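Local structure of amidase, hydantoinase/carbamoylase family (Burkholderia ambifaria, 5TP4) at residues B[202-207]-B[358-363]; B[267-272]-B[294-299]; B[337-342]-B[374-379]. The protein probably hydrolyses N-carbamoyl-L-amino acids as a zinc-dependent amidase of the peptidase M20 family. One frame throughout, in Å; residues are numbered along the deposited sequence.

Contact 1 (B[202-207]-B[358-363])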
ATOM      1  N   GLY B 202     -16.473  -6.670  19.309  1.00 13.19           N
ATOM      2  CA  GLY B 202     -16.847  -7.250  18.036  1.00 13.62           C
ATOM      3  C   GLY B 202     -18.352  -7.121  17.889  1.00 11.49           C
ATOM      4  O   GLY B 202     -19.043  -6.649  18.793  1.00 15.70           O
ATOM      5  N   PRO B 203     -18.892  -7.543  16.747  1.00 13.52           N
ATOM      6  CA  PRO B 203     -20.305  -7.280  16.422  1.00 10.56           C
ATOM      7  C   PRO B 203     -21.278  -8.408  16.729  1.00 16.90           C
ATOM      8  O   PRO B 203     -22.485  -8.215  16.513  1.00 19.12           O
ATOM      9  CB  PRO B 203     -20.225  -7.048  14.906  1.00 11.01           C
ATOM     10  CG  PRO B 203     -19.148  -8.081  14.488  1.00 12.81           C
ATOM     11  CD  PRO B 203     -18.168  -8.188  15.632  1.00 15.56           C
ATOM     12  N   VAL B 204     -20.802  -9.563  17.209  1.00 14.23           N
ATOM     13  CA  VAL B 204     -21.637 -10.768  17.214  1.00 12.80           C
ATOM     14  C   VAL B 204     -22.793 -10.647  18.199  1.00 15.63           C
ATOM     15  O   VAL B 204     -23.951 -10.920  17.861  1.00 15.18           O
ATOM     16  CB  VAL B 204     -20.791 -12.013  17.535  1.00 11.66           C
ATOM     17  CG1 VAL B 204     -21.719 -13.215  17.692  1.00 14.92           C
ATOM     18  CG2 VAL B 204     -19.754 -12.230  16.455  1.00 12.24           C
ATOM     19  N   LEU B 205     -22.501 -10.296  19.453  1.00 13.08           N
ATOM     20  CA  LEU B 205     -23.581 -10.299  20.431  1.00 10.51           C
ATOM     21  C   LEU B 205     -24.612  -9.225  20.101  1.00 12.41           C
ATOM     22  O   LEU B 205     -25.823  -9.459  20.218  1.00 16.53           O
ATOM     23  CB  LEU B 205     -23.014 -10.096  21.835  1.00 10.59           C
ATOM     24  CG  LEU B 205     -21.962 -11.128  22.257  1.00 13.05           C
ATOM     25  CD1 LEU B 205     -21.337 -10.713  23.613  1.00 11.28           C
ATOM     26  CD2 LEU B 205     -22.608 -12.500  22.356  1.00 14.10           C
ATOM     27  N   GLU B 206     -24.148  -8.040  19.690  1.00 13.01           N
ATOM     28  CA  GLU B 206     -25.082  -6.972  19.356  1.00 15.84           C
ATOM     29  C   GLU B 206     -25.937  -7.353  18.152  1.00 20.05           C
ATOM     30  O   GLU B 206     -27.153  -7.136  18.155  1.00 19.49           O
ATOM     31  CB  GLU B 206     -24.313  -5.671  19.098  1.00 19.91           C
ATOM     32  CG  GLU B 206     -25.161  -4.416  19.225  1.00 32.90           C
ATOM     33  CD  GLU B 206     -25.718  -3.993  17.912  1.00 41.16           C
ATOM     34  OE1 GLU B 206     -25.130  -4.383  16.881  1.00 44.56           O
ATOM     35  OE2 GLU B 206     -26.745  -3.281  17.899  1.00 46.25           O
ATOM     36  N   ALA B 207     -25.321  -7.965  17.137  1.00 16.39           N
ATOM     37  CA  ALA B 207     -26.049  -8.347  15.931  1.00 20.87           C
ATOM     38  C   ALA B 207     -27.077  -9.433  16.210  1.00 21.40           C
ATOM     39  O   ALA B 207     -28.122  -9.477  15.553  1.00 25.02           O
ATOM     40  CB  ALA B 207     -25.069  -8.812  14.861  1.00 16.78           C
ATOM     41  N   GLU B 358     -24.613 -16.909  24.315  1.00 12.65           N
ATOM     42  CA  GLU B 358     -23.996 -17.805  23.345  1.00 16.17           C
ATOM     43  C   GLU B 358     -22.515 -17.943  23.652  1.00 10.70           C
ATOM     44  O   GLU B 358     -21.880 -17.030  24.194  1.00 11.90           O
ATOM     45  CB  GLU B 358     -24.193 -17.338  21.897  1.00 20.36           C
ATOM     46  CG  GLU B 358     -23.455 -16.074  21.478  1.00 17.60           C
ATOM     47  CD  GLU B 358     -23.887 -15.590  20.075  1.00 23.07           C
ATOM     48  OE1 GLU B 358     -23.333 -16.092  19.069  1.00 25.41           O
ATOM     49  OE2 GLU B 358     -24.793 -14.731  19.978  1.00 26.44           O
ATOM     50  N   ARG B 359     -21.971 -19.106  23.305  1.00 11.81           N
ATOM     51  CA  ARG B 359     -20.530 -19.309  23.386  0.59 10.14           C
ATOM     52  C   ARG B 359     -19.838 -18.495  22.299  1.00 11.30           C
ATOM     53  O   ARG B 359     -20.328 -18.401  21.163  1.00 11.73           O
ATOM     54  CB  ARG B 359     -20.191 -20.794  23.247  0.59 13.17           C
ATOM     55  CG  ARG B 359     -20.590 -21.598  24.460  0.59 18.16           C
ATOM     56  CD  ARG B 359     -20.378 -23.086  24.254  0.59 24.39           C
ATOM     57  NE  ARG B 359     -18.971 -23.481  24.181  0.59 25.37           N
ATOM     58  CZ  ARG B 359     -18.201 -23.757  25.230  0.59 22.46           C
ATOM     59  NH1 ARG B 359     -18.678 -23.654  26.460  0.59 14.99           N
ATOM     60  NH2 ARG B 359     -16.939 -24.127  25.043  0.59 27.92           N
ATOM     61  N   ILE B 360     -18.711 -17.870  22.655  1.00 10.19           N
ATOM     62  CA  ILE B 360     -18.016 -16.979  21.730  1.00 10.82           C
ATOM     63  C   ILE B 360     -16.532 -16.992  22.072  1.00 11.97           C
ATOM     64  O   ILE B 360     -16.153 -17.139  23.230  1.00 10.11           O
ATOM     65  CB  ILE B 360     -18.622 -15.555  21.850  1.00 12.50           C
ATOM     66  CG1 ILE B 360     -17.985 -14.575  20.861  1.00 13.62           C
ATOM     67  CG2 ILE B 360     -18.439 -15.013  23.284  1.00 13.49           C
ATOM     68  CD1 ILE B 360     -18.875 -13.315  20.644  1.00 14.75           C
ATOM     69  N   VAL B 361     -15.684 -16.873  21.063  1.00 12.25           N
ATOM     70  CA  VAL B 361     -14.246 -16.816  21.325  1.00  9.44           C
ATOM     71  C   VAL B 361     -13.851 -15.356  21.534  1.00 15.06           C
ATOM     72  O   VAL B 361     -14.467 -14.447  20.968  1.00 15.61           O
ATOM     73  CB  VAL B 361     -13.464 -17.484  20.167  1.00 11.30           C
ATOM     74  CG1 VAL B 361     -13.483 -16.614  18.905  1.00 17.82           C
ATOM     75  CG2 VAL B 361     -12.049 -17.837  20.598  1.00 15.54           C
ATOM     76  N   SER B 362     -12.837 -15.107  22.371  1.00 11.31           N
ATOM     77  CA  SER B 362     -12.297 -13.755  22.477  1.00 12.17           C
ATOM     78  C   SER B 362     -11.410 -13.473  21.275  1.00 14.24           C
ATOM     79  O   SER B 362     -10.380 -14.133  21.081  1.00 14.33           O
ATOM     80  CB  SER B 362     -11.528 -13.572  23.783  1.00 12.70           C
ATOM     81  OG  SER B 362     -10.990 -12.250  23.804  1.00 15.27           O
ATOM     82  N   GLY B 363     -11.818 -12.501  20.441  1.00 11.28           N
ATOM     83  CA  GLY B 363     -11.020 -12.212  19.271  1.00 12.39           C
ATOM     84  C   GLY B 363      -9.852 -11.291  19.500  1.00 11.86           C
ATOM     85  O   GLY B 363      -9.071 -11.075  18.575  1.00 14.02           O
TER
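Val-204 and Leu-205, at the start of helix 204-208, pack on Ile-360 and Glu-358 of strand 357-362. The apolar part centres on the CD1 methyl of Ile-360. It lies 3.9 Å from Val-204 CB and 4.1 Å from Leu-205 CG. CG1 of Ile-360 is anti to the backbone N (chi1 -177°), and chi2 (161°) extends the chain to CD1, the atom that reaches both residues. The side chain crosses that of Leu-205 obliquely. Phe-381 of strand 377-382 packs on both Leu-205 and Ile-360.

Glu-358 adds contacts of a mixed kind. Its CG lies 3.8 Å from Leu-205 CD2, and the two side chains pass each other in opposing senses. Its carboxylate lies against Val-204, with OE1 3.6 Å from Val-204 CG1. OE2 hydrogen-bonds with Thr-210 OG1, past the helix, and accepts from Asn-208 ND2 at the helix end.

The helix start has its own polar support: the backbone N atoms of Val-204 and Leu-205 bond to the carboxylate of Glu-200. Val-204 also packs on Pro-239 of the second subunit. This is a short helix laid against a strand of the central mixed sheet, in the alpha/beta fold of an M20-family enzyme.

Contact 2 (B[267-272]-B[294-299])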
ATOM      1  N   ARG B 267     -14.758 -21.140  12.145  1.00 17.96           N
ATOM      2  CA  ARG B 267     -13.750 -20.765  13.132  1.00 15.79           C
ATOM      3  C   ARG B 267     -12.514 -20.120  12.519  1.00 16.36           C
ATOM      4  O   ARG B 267     -11.794 -19.403  13.226  1.00 15.47           O
ATOM      5  CB  ARG B 267     -13.336 -21.992  13.941  1.00 18.89           C
ATOM      6  CG  ARG B 267     -14.466 -22.524  14.795  1.00 20.84           C
ATOM      7  CD  ARG B 267     -14.049 -23.802  15.498  1.00 28.52           C
ATOM      8  NE  ARG B 267     -14.945 -24.094  16.617  1.00 43.08           N
ATOM      9  CZ  ARG B 267     -14.752 -25.072  17.497  1.00 49.07           C
ATOM     10  NH1 ARG B 267     -13.690 -25.862  17.387  1.00 51.18           N
ATOM     11  NH2 ARG B 267     -15.617 -25.253  18.484  1.00 51.59           N
ATOM     12  N   GLY B 268     -12.263 -20.326  11.230  1.00 14.83           N
ATOM     13  CA  GLY B 268     -11.093 -19.759  10.589  1.00 12.01           C
ATOM     14  C   GLY B 268     -11.371 -18.338  10.128  1.00 13.07           C
ATOM     15  O   GLY B 268     -12.450 -18.040   9.620  1.00 13.45           O
ATOM     16  N   LEU B 269     -10.385 -17.462  10.326  1.00 11.50           N
ATOM     17  CA  LEU B 269     -10.446 -16.077   9.856  1.00 11.41           C
ATOM     18  C   LEU B 269      -9.141 -15.710   9.171  1.00 11.38           C
ATOM     19  O   LEU B 269      -8.087 -16.238   9.514  1.00 11.33           O
ATOM     20  CB  LEU B 269     -10.654 -15.081  11.003  1.00 13.45           C
ATOM     21  CG  LEU B 269     -11.820 -15.361  11.949  1.00 11.75           C
ATOM     22  CD1 LEU B 269     -11.693 -14.381  13.122  1.00  9.16           C
ATOM     23  CD2 LEU B 269     -13.199 -15.252  11.232  1.00 13.60           C
ATOM     24  N   ALA B 270      -9.210 -14.780   8.224  1.00 10.13           N
ATOM     25  CA  ALA B 270      -7.972 -14.254   7.669  1.00  9.08           C
ATOM     26  C   ALA B 270      -8.191 -12.840   7.178  1.00 11.17           C
ATOM     27  O   ALA B 270      -9.255 -12.502   6.653  1.00 12.13           O
ATOM     28  CB  ALA B 270      -7.426 -15.102   6.517  1.00 13.30           C
ATOM     29  N   THR B 271      -7.146 -12.039   7.320  1.00 12.05           N
ATOM     30  CA  THR B 271      -7.212 -10.609   7.073  1.00 12.62           C
ATOM     31  C   THR B 271      -5.905 -10.173   6.442  1.00 12.91           C
ATOM     32  O   THR B 271      -4.839 -10.418   7.014  1.00 11.95           O
ATOM     33  CB  THR B 271      -7.406  -9.842   8.385  1.00 14.27           C
ATOM     34  OG1 THR B 271      -8.459 -10.427   9.162  1.00 13.51           O
ATOM     35  CG2 THR B 271      -7.713  -8.370   8.093  1.00 15.49           C
ATOM     36  N   ILE B 272      -5.980  -9.479   5.304  1.00 10.96           N
ATOM     37  CA  ILE B 272      -4.817  -8.825   4.727  1.00  9.20           C
ATOM     38  C   ILE B 272      -4.965  -7.354   5.098  1.00 12.02           C
ATOM     39  O   ILE B 272      -5.749  -6.610   4.491  1.00 12.96           O
ATOM     40  CB  ILE B 272      -4.713  -9.046   3.218  1.00 10.23           C
ATOM     41  CG1 ILE B 272      -4.476 -10.552   2.943  1.00  9.61           C
ATOM     42  CG2 ILE B 272      -3.587  -8.175   2.646  1.00 11.86           C
ATOM     43  CD1 ILE B 272      -4.514 -10.890   1.439  1.00 12.46           C
ATOM     44  N   ASP B 294      -3.052 -11.914   8.530  1.00 11.41           N
ATOM     45  CA  ASP B 294      -3.421 -12.293   9.890  1.00 12.07           C
ATOM     46  C   ASP B 294      -4.352 -13.495   9.769  1.00 11.92           C
ATOM     47  O   ASP B 294      -5.419 -13.390   9.155  1.00 12.69           O
ATOM     48  CB  ASP B 294      -4.091 -11.101  10.584  1.00 13.86           C
ATOM     49  CG  ASP B 294      -4.624 -11.412  11.990  1.00 12.07           C
ATOM     50  OD1 ASP B 294      -5.522 -12.258  12.119  1.00 15.48           O
ATOM     51  OD2 ASP B 294      -4.187 -10.723  12.945  1.00 14.94           O
ATOM     52  N   LEU B 295      -3.935 -14.637  10.321  1.00 12.75           N
ATOM     53  CA  LEU B 295      -4.699 -15.888  10.280  1.00 12.36           C
ATOM     54  C   LEU B 295      -5.150 -16.267  11.680  1.00 12.86           C
ATOM     55  O   LEU B 295      -4.355 -16.205  12.615  1.00 11.86           O
ATOM     56  CB  LEU B 295      -3.853 -17.057   9.767  1.00 15.19           C
ATOM     57  CG  LEU B 295      -3.438 -17.158   8.316  1.00 20.09           C
ATOM     58  CD1 LEU B 295      -2.668 -18.483   8.165  1.00 16.36           C
ATOM     59  CD2 LEU B 295      -4.669 -17.137   7.426  1.00 16.16           C
ATOM     60  N   ARG B 296      -6.400 -16.698  11.822  1.00 10.49           N
ATOM     61  CA  ARG B 296      -6.914 -17.108  13.127  1.00 12.23           C
ATOM     62  C   ARG B 296      -7.677 -18.411  13.016  1.00  8.71           C
ATOM     63  O   ARG B 296      -8.298 -18.704  11.992  1.00 11.05           O
ATOM     64  CB  ARG B 296      -7.850 -16.081  13.728  1.00 14.58           C
ATOM     65  CG  ARG B 296      -7.364 -14.688  13.543  1.00 21.72           C
ATOM     66  CD  ARG B 296      -7.181 -14.004  14.839  1.00 19.73           C
ATOM     67  NE  ARG B 296      -6.407 -12.774  14.706  1.00 14.40           N
ATOM     68  CZ  ARG B 296      -6.262 -11.892  15.682  1.00 11.42           C
ATOM     69  NH1 ARG B 296      -6.873 -12.103  16.864  1.00 10.74           N
ATOM     70  NH2 ARG B 296      -5.501 -10.824  15.487  1.00 11.95           N
ATOM     71  N   HIS B 297      -7.655 -19.173  14.108  1.00 10.12           N
ATOM     72  CA  HIS B 297      -8.546 -20.316  14.246  1.00 13.65           C
ATOM     73  C   HIS B 297      -8.699 -20.572  15.739  1.00 14.40           C
ATOM     74  O   HIS B 297      -8.023 -19.955  16.563  1.00 14.99           O
ATOM     75  CB  HIS B 297      -8.015 -21.559  13.505  1.00 10.04           C
ATOM     76  CG  HIS B 297      -9.080 -22.564  13.163  1.00 12.81           C
ATOM     77  ND1 HIS B 297      -9.632 -23.409  14.103  1.00 18.54           N
ATOM     78  CD2 HIS B 297      -9.671 -22.876  11.982  1.00 17.42           C
ATOM     79  CE1 HIS B 297     -10.524 -24.195  13.519  1.00 25.15           C
ATOM     80  NE2 HIS B 297     -10.582 -23.880  12.235  1.00 19.24           N
ATOM     81  N   HIS B 298      -9.639 -21.438  16.088  1.00 15.30           N
ATOM     82  CA  HIS B 298      -9.733 -21.845  17.487  1.00 15.10           C
ATOM     83  C   HIS B 298      -8.621 -22.810  17.878  1.00 16.61           C
ATOM     84  O   HIS B 298      -8.332 -22.959  19.069  1.00 17.75           O
ATOM     85  CB  HIS B 298     -11.083 -22.512  17.764  1.00 20.82           C
ATOM     86  CG  HIS B 298     -12.243 -21.569  17.714  1.00 26.81           C
ATOM     87  ND1 HIS B 298     -13.462 -21.863  18.288  1.00 24.13           N
ATOM     88  CD2 HIS B 298     -12.373 -20.339  17.158  1.00 22.72           C
ATOM     89  CE1 HIS B 298     -14.296 -20.858  18.081  1.00 22.90           C
ATOM     90  NE2 HIS B 298     -13.659 -19.918  17.400  1.00 25.47           N
ATOM     91  N   ASP B 299      -8.000 -23.461  16.901  1.00 15.38           N
ATOM     92  CA  ASP B 299      -7.097 -24.572  17.118  0.66 21.36           C
ATOM     93  C   ASP B 299      -5.770 -24.293  16.420  1.00 20.93           C
ATOM     94  O   ASP B 299      -5.757 -23.815  15.285  1.00 17.93           O
ATOM     95  CB  ASP B 299      -7.760 -25.836  16.575  0.66 22.07           C
ATOM     96  CG  ASP B 299      -6.922 -27.032  16.736  0.66 28.44           C
ATOM     97  OD1 ASP B 299      -6.003 -27.204  15.921  0.66 32.58           O
ATOM     98  OD2 ASP B 299      -7.185 -27.793  17.679  0.66 32.59           O
TER
HETATM   99  O   HOH W   1      -7.857 -12.460  10.712  1.00 12.99           O
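Leu-269 to Thr-271 and Asp-294 to Arg-296 form an antiparallel beta pairing between the two strands of a hairpin, 269-277 and 288-297. The short strand axes run 4.7 Å apart. Leu-269 with Arg-296 and Thr-271 with Asp-294 are hydrogen-bonded pairs, each closed by two backbone bonds. Ala-270 with Leu-295 is the non-hydrogen-bonded pair between them. Here Ala-270 CB meets Leu-295 CD2 at 3.5 Å, and Leu-257 of helix 246-262 packs on both.

The face with Leu-269, Thr-271, Asp-294 and Arg-296 is largely polar, though Leu-269 CB and Arg-296 CB meet on it at 4.0 Å. Arg-296 forms a side-on salt bridge to Asp-294: NE bonds to OD1 at 2.8 Å and NH2 to OD2 at 2.9 Å, both on syn lone pairs. Asp-294 OD2 also accepts from Trp-223 NE1. Arg-296 NH1 hydrogen-bonds to Gln-219 OE1 and makes a salt bridge to the sulfonate of MES, probably from the crystallisation liquor. A water links Asp-294 OD1 to Thr-271 OG1, which also bonds to Arg-243 of the second subunit. Leu-269 and Arg-296 pack on Gly-236 of that subunit, consistent with the dimerisation domain of M20 enzymes.

At the flanking end, Arg-267 CB sits over a face of the His-297 ring, 3.8 Å from the centroid. Arg-267 is extended (chi2 176°, chi3 162°), carrying CD and NE across the His-298 ring. CG lies over that ring's centre. His-298 ND1 lies over one guanidinium face, toward its rim, the planes 24° apart; NE and ND1 are badly angled for a hydrogen bond.

Contact 3 (B[337-342]-B[374-379])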
ATOM      1  N   PRO B 337      -7.375 -21.831  25.637  1.00 12.10           N
ATOM      2  CA  PRO B 337      -8.675 -22.225  26.192  1.00 11.76           C
ATOM      3  C   PRO B 337      -8.844 -21.764  27.635  1.00 10.17           C
ATOM      4  O   PRO B 337      -7.898 -21.770  28.430  1.00 11.75           O
ATOM      5  CB  PRO B 337      -8.657 -23.754  26.096  1.00 14.63           C
ATOM      6  CG  PRO B 337      -7.220 -24.106  25.971  1.00 20.84           C
ATOM      7  CD  PRO B 337      -6.568 -22.994  25.235  1.00 15.50           C
ATOM      8  N   PHE B 338     -10.068 -21.361  27.956  1.00 10.26           N
ATOM      9  CA  PHE B 338     -10.424 -21.031  29.329  1.00  7.97           C
ATOM     10  C   PHE B 338     -10.854 -22.292  30.079  1.00 10.81           C
ATOM     11  O   PHE B 338     -11.013 -23.369  29.507  1.00 12.98           O
ATOM     12  CB  PHE B 338     -11.521 -19.958  29.339  1.00  8.16           C
ATOM     13  CG  PHE B 338     -11.057 -18.609  28.886  1.00  8.52           C
ATOM     14  CD1 PHE B 338      -9.697 -18.307  28.851  1.00 10.92           C
ATOM     15  CD2 PHE B 338     -11.975 -17.645  28.503  1.00 10.41           C
ATOM     16  CE1 PHE B 338      -9.258 -17.056  28.417  1.00  9.66           C
ATOM     17  CE2 PHE B 338     -11.561 -16.377  28.089  1.00  9.49           C
ATOM     18  CZ  PHE B 338     -10.194 -16.077  28.040  1.00  8.41           C
ATOM     19  N   ASP B 339     -10.999 -22.165  31.394  1.00  9.07           N
ATOM     20  CA  ASP B 339     -11.243 -23.330  32.232  1.00 11.28           C
ATOM     21  C   ASP B 339     -12.691 -23.766  32.093  1.00 10.42           C
ATOM     22  O   ASP B 339     -13.595 -22.966  32.336  1.00 11.18           O
ATOM     23  CB  ASP B 339     -10.943 -22.979  33.684  1.00 10.64           C
ATOM     24  CG  ASP B 339     -11.285 -24.100  34.620  1.00 11.97           C
ATOM     25  OD1 ASP B 339     -10.505 -25.089  34.639  1.00 16.00           O
ATOM     26  OD2 ASP B 339     -12.319 -23.992  35.313  1.00 10.96           O
ATOM     27  N   ARG B 340     -12.907 -25.043  31.728  1.00  9.37           N
ATOM     28  CA  ARG B 340     -14.265 -25.518  31.488  1.00 15.00           C
ATOM     29  C   ARG B 340     -15.174 -25.257  32.683  1.00 15.58           C
ATOM     30  O   ARG B 340     -16.315 -24.813  32.516  1.00 14.07           O
ATOM     31  CB  ARG B 340     -14.261 -27.008  31.137  1.00 15.90           C
ATOM     32  CG  ARG B 340     -15.661 -27.499  30.733  1.00 26.44           C
ATOM     33  CD  ARG B 340     -15.764 -28.999  30.371  1.00 29.33           C
ATOM     34  NE  ARG B 340     -15.336 -29.904  31.446  1.00 38.33           N
ATOM     35  CZ  ARG B 340     -15.897 -29.998  32.650  1.00 43.01           C
ATOM     36  NH1 ARG B 340     -16.926 -29.233  33.000  1.00 49.78           N
ATOM     37  NH2 ARG B 340     -15.407 -30.858  33.525  1.00 42.36           N
ATOM     38  N   GLY B 341     -14.681 -25.497  33.896  1.00 11.93           N
ATOM     39  CA  GLY B 341     -15.516 -25.308  35.077  1.00 11.33           C
ATOM     40  C   GLY B 341     -15.897 -23.862  35.333  1.00 14.67           C
ATOM     41  O   GLY B 341     -17.044 -23.576  35.699  1.00 12.50           O
ATOM     42  N   CYS B 342     -14.939 -22.930  35.194  1.00 10.02           N
ATOM     43  CA  CYS B 342     -15.273 -21.513  35.375  1.00  9.13           C
ATOM     44  C   CYS B 342     -16.189 -21.021  34.259  1.00 11.42           C
ATOM     45  O   CYS B 342     -17.097 -20.209  34.503  1.00  9.58           O
ATOM     46  CB  CYS B 342     -14.005 -20.651  35.443  1.00  9.27           C
ATOM     47  SG  CYS B 342     -13.065 -20.955  36.974  1.00 13.21           S
ATOM     48  N   ARG B 374      -2.226 -19.960  33.677  1.00 11.99           N
ATOM     49  CA  ARG B 374      -1.694 -20.270  35.000  1.00 14.42           C
ATOM     50  C   ARG B 374      -2.797 -20.621  35.990  1.00 14.99           C
ATOM     51  O   ARG B 374      -2.544 -21.382  36.924  1.00 15.09           O
ATOM     52  CB  ARG B 374      -0.873 -19.088  35.535  1.00 20.87           C
ATOM     53  CG  ARG B 374       0.557 -19.009  34.998  1.00 33.02           C
ATOM     54  CD  ARG B 374       1.468 -20.072  35.633  1.00 43.45           C
ATOM     55  NE  ARG B 374       1.556 -19.939  37.092  1.00 53.09           N
ATOM     56  CZ  ARG B 374       2.633 -19.523  37.762  1.00 55.43           C
ATOM     57  NH1 ARG B 374       3.750 -19.196  37.120  1.00 51.78           N
ATOM     58  NH2 ARG B 374       2.599 -19.448  39.089  1.00 56.58           N
ATOM     59  N   VAL B 375      -3.990 -20.043  35.858  1.00 10.69           N
ATOM     60  CA  VAL B 375      -5.042 -20.291  36.846  1.00 11.77           C
ATOM     61  C   VAL B 375      -6.378 -20.464  36.134  1.00 11.04           C
ATOM     62  O   VAL B 375      -6.562 -19.998  35.000  1.00 14.53           O
ATOM     63  CB  VAL B 375      -5.133 -19.161  37.886  1.00 20.53           C
ATOM     64  CG1 VAL B 375      -3.740 -18.748  38.401  1.00 29.40           C
ATOM     65  CG2 VAL B 375      -5.819 -18.006  37.313  1.00 15.30           C
ATOM     66  N   PRO B 376      -7.325 -21.168  36.769  1.00 10.16           N
ATOM     67  CA  PRO B 376      -8.655 -21.324  36.157  1.00  9.78           C
ATOM     68  C   PRO B 376      -9.316 -19.979  35.899  1.00  8.55           C
ATOM     69  O   PRO B 376      -9.457 -19.152  36.803  1.00 11.15           O
ATOM     70  CB  PRO B 376      -9.428 -22.146  37.194  1.00 14.73           C
ATOM     71  CG  PRO B 376      -8.386 -22.876  37.933  1.00 16.00           C
ATOM     72  CD  PRO B 376      -7.211 -21.948  38.020  1.00 13.63           C
ATOM     73  N   THR B 377      -9.735 -19.775  34.648  1.00  7.36           N
ATOM     74  CA  THR B 377     -10.149 -18.470  34.152  1.00  8.88           C
ATOM     75  C   THR B 377     -11.425 -18.562  33.332  1.00  9.04           C
ATOM     76  O   THR B 377     -11.650 -19.550  32.618  1.00  7.76           O
ATOM     77  CB  THR B 377      -9.016 -17.846  33.294  1.00 11.75           C
ATOM     78  OG1 THR B 377      -7.907 -17.514  34.153  1.00 10.04           O
ATOM     79  CG2 THR B 377      -9.468 -16.580  32.553  1.00 12.10           C
ATOM     80  N   ALA B 378     -12.263 -17.523  33.431  1.00  9.70           N
ATOM     81  CA  ALA B 378     -13.411 -17.406  32.537  1.00  8.74           C
ATOM     82  C   ALA B 378     -13.646 -15.933  32.281  1.00  8.08           C
ATOM     83  O   ALA B 378     -13.167 -15.063  33.026  1.00  9.40           O
ATOM     84  CB  ALA B 378     -14.701 -18.037  33.103  1.00  8.78           C
ATOM     85  N   MET B 379     -14.387 -15.649  31.209  1.00  8.39           N
ATOM     86  CA  MET B 379     -14.756 -14.262  30.928  1.00  7.81           C
ATOM     87  C   MET B 379     -16.247 -14.136  30.653  1.00  8.18           C
ATOM     88  O   MET B 379     -16.907 -15.075  30.176  1.00 11.07           O
ATOM     89  CB  MET B 379     -14.004 -13.685  29.722  1.00 10.39           C
ATOM     90  CG  MET B 379     -12.504 -13.411  29.960  1.00 10.70           C
ATOM     91  SD  MET B 379     -11.775 -12.597  28.492  1.00 10.76           S
ATOM     92  CE  MET B 379     -12.474 -10.965  28.636  1.00 10.64           C
TER
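The N-terminus of helix 340-353 meets the start of strand 377-382, with Asp-339 as the N-cap residue. Asp-339 N donates to Thr-377 O at 3.0 Å (156°), with the donor in the carbonyl plane. The side chain of Asp-339 reaches forward to the first turn of the helix. Its CG is anti to the backbone N (chi1 175°), and OD2 accepts the capping bond from Cys-342 N at 2.8 Å. OD2 is met on its anti side. The carboxylate also lies beside Pro-376, with Asp-339 CG 3.7 Å from Pro-376 CB.

Cys-342 packs through two atoms. Its SG is 3.8 Å from Pro-376 CB, and its CB is 3.6 Å from Ala-378 CB.

Phe-338, just before the cap, packs on Thr-377 and Met-379. Its CB touches Thr-377 O at 3.3 Å. Thr-377 CG2 sits over one ring face, offset toward the rim. Met-379 meets the ring obliquely. Its chi1 (-71°) sets CG anti to the carbonyl carbon, and CG is 3.6 Å from Phe-338 CE2. SD makes a Met-aromatic contact. Ala-372 of helix 367-372 and Val-215 of strand 212-229 pack further round Phe-338.

Met-379 also touches His-198, a zinc ligand. The contact is thus a capped helix start packed on a strand of the alpha/beta sheet that carries the zinc site.

All three contacts reach the same mixed sheet. Contacts 1 and 2 touch each other: Gly-363 O lies 3.0 Å from Arg-296 NH1, and Val-361 CG1 lies 3.6 Å from His-298 NE2. Both segments of contact 2 fall between those of contact 1 in the sequence. Both contacts meet the second subunit, whereas contact 3 does not. Contacts 1 and 3 have centres 18 Å apart and are joined by sequence, since helix 340-353 leads into strand 357-362. Relative to a bound zinc ion, the Met-379 side chain of contact 3 is about 8 Å away and the Arg-296 side chain of contact 2 about 13 Å. In contact 1, the Leu-205 side chain is about 9 Å from that of His-198.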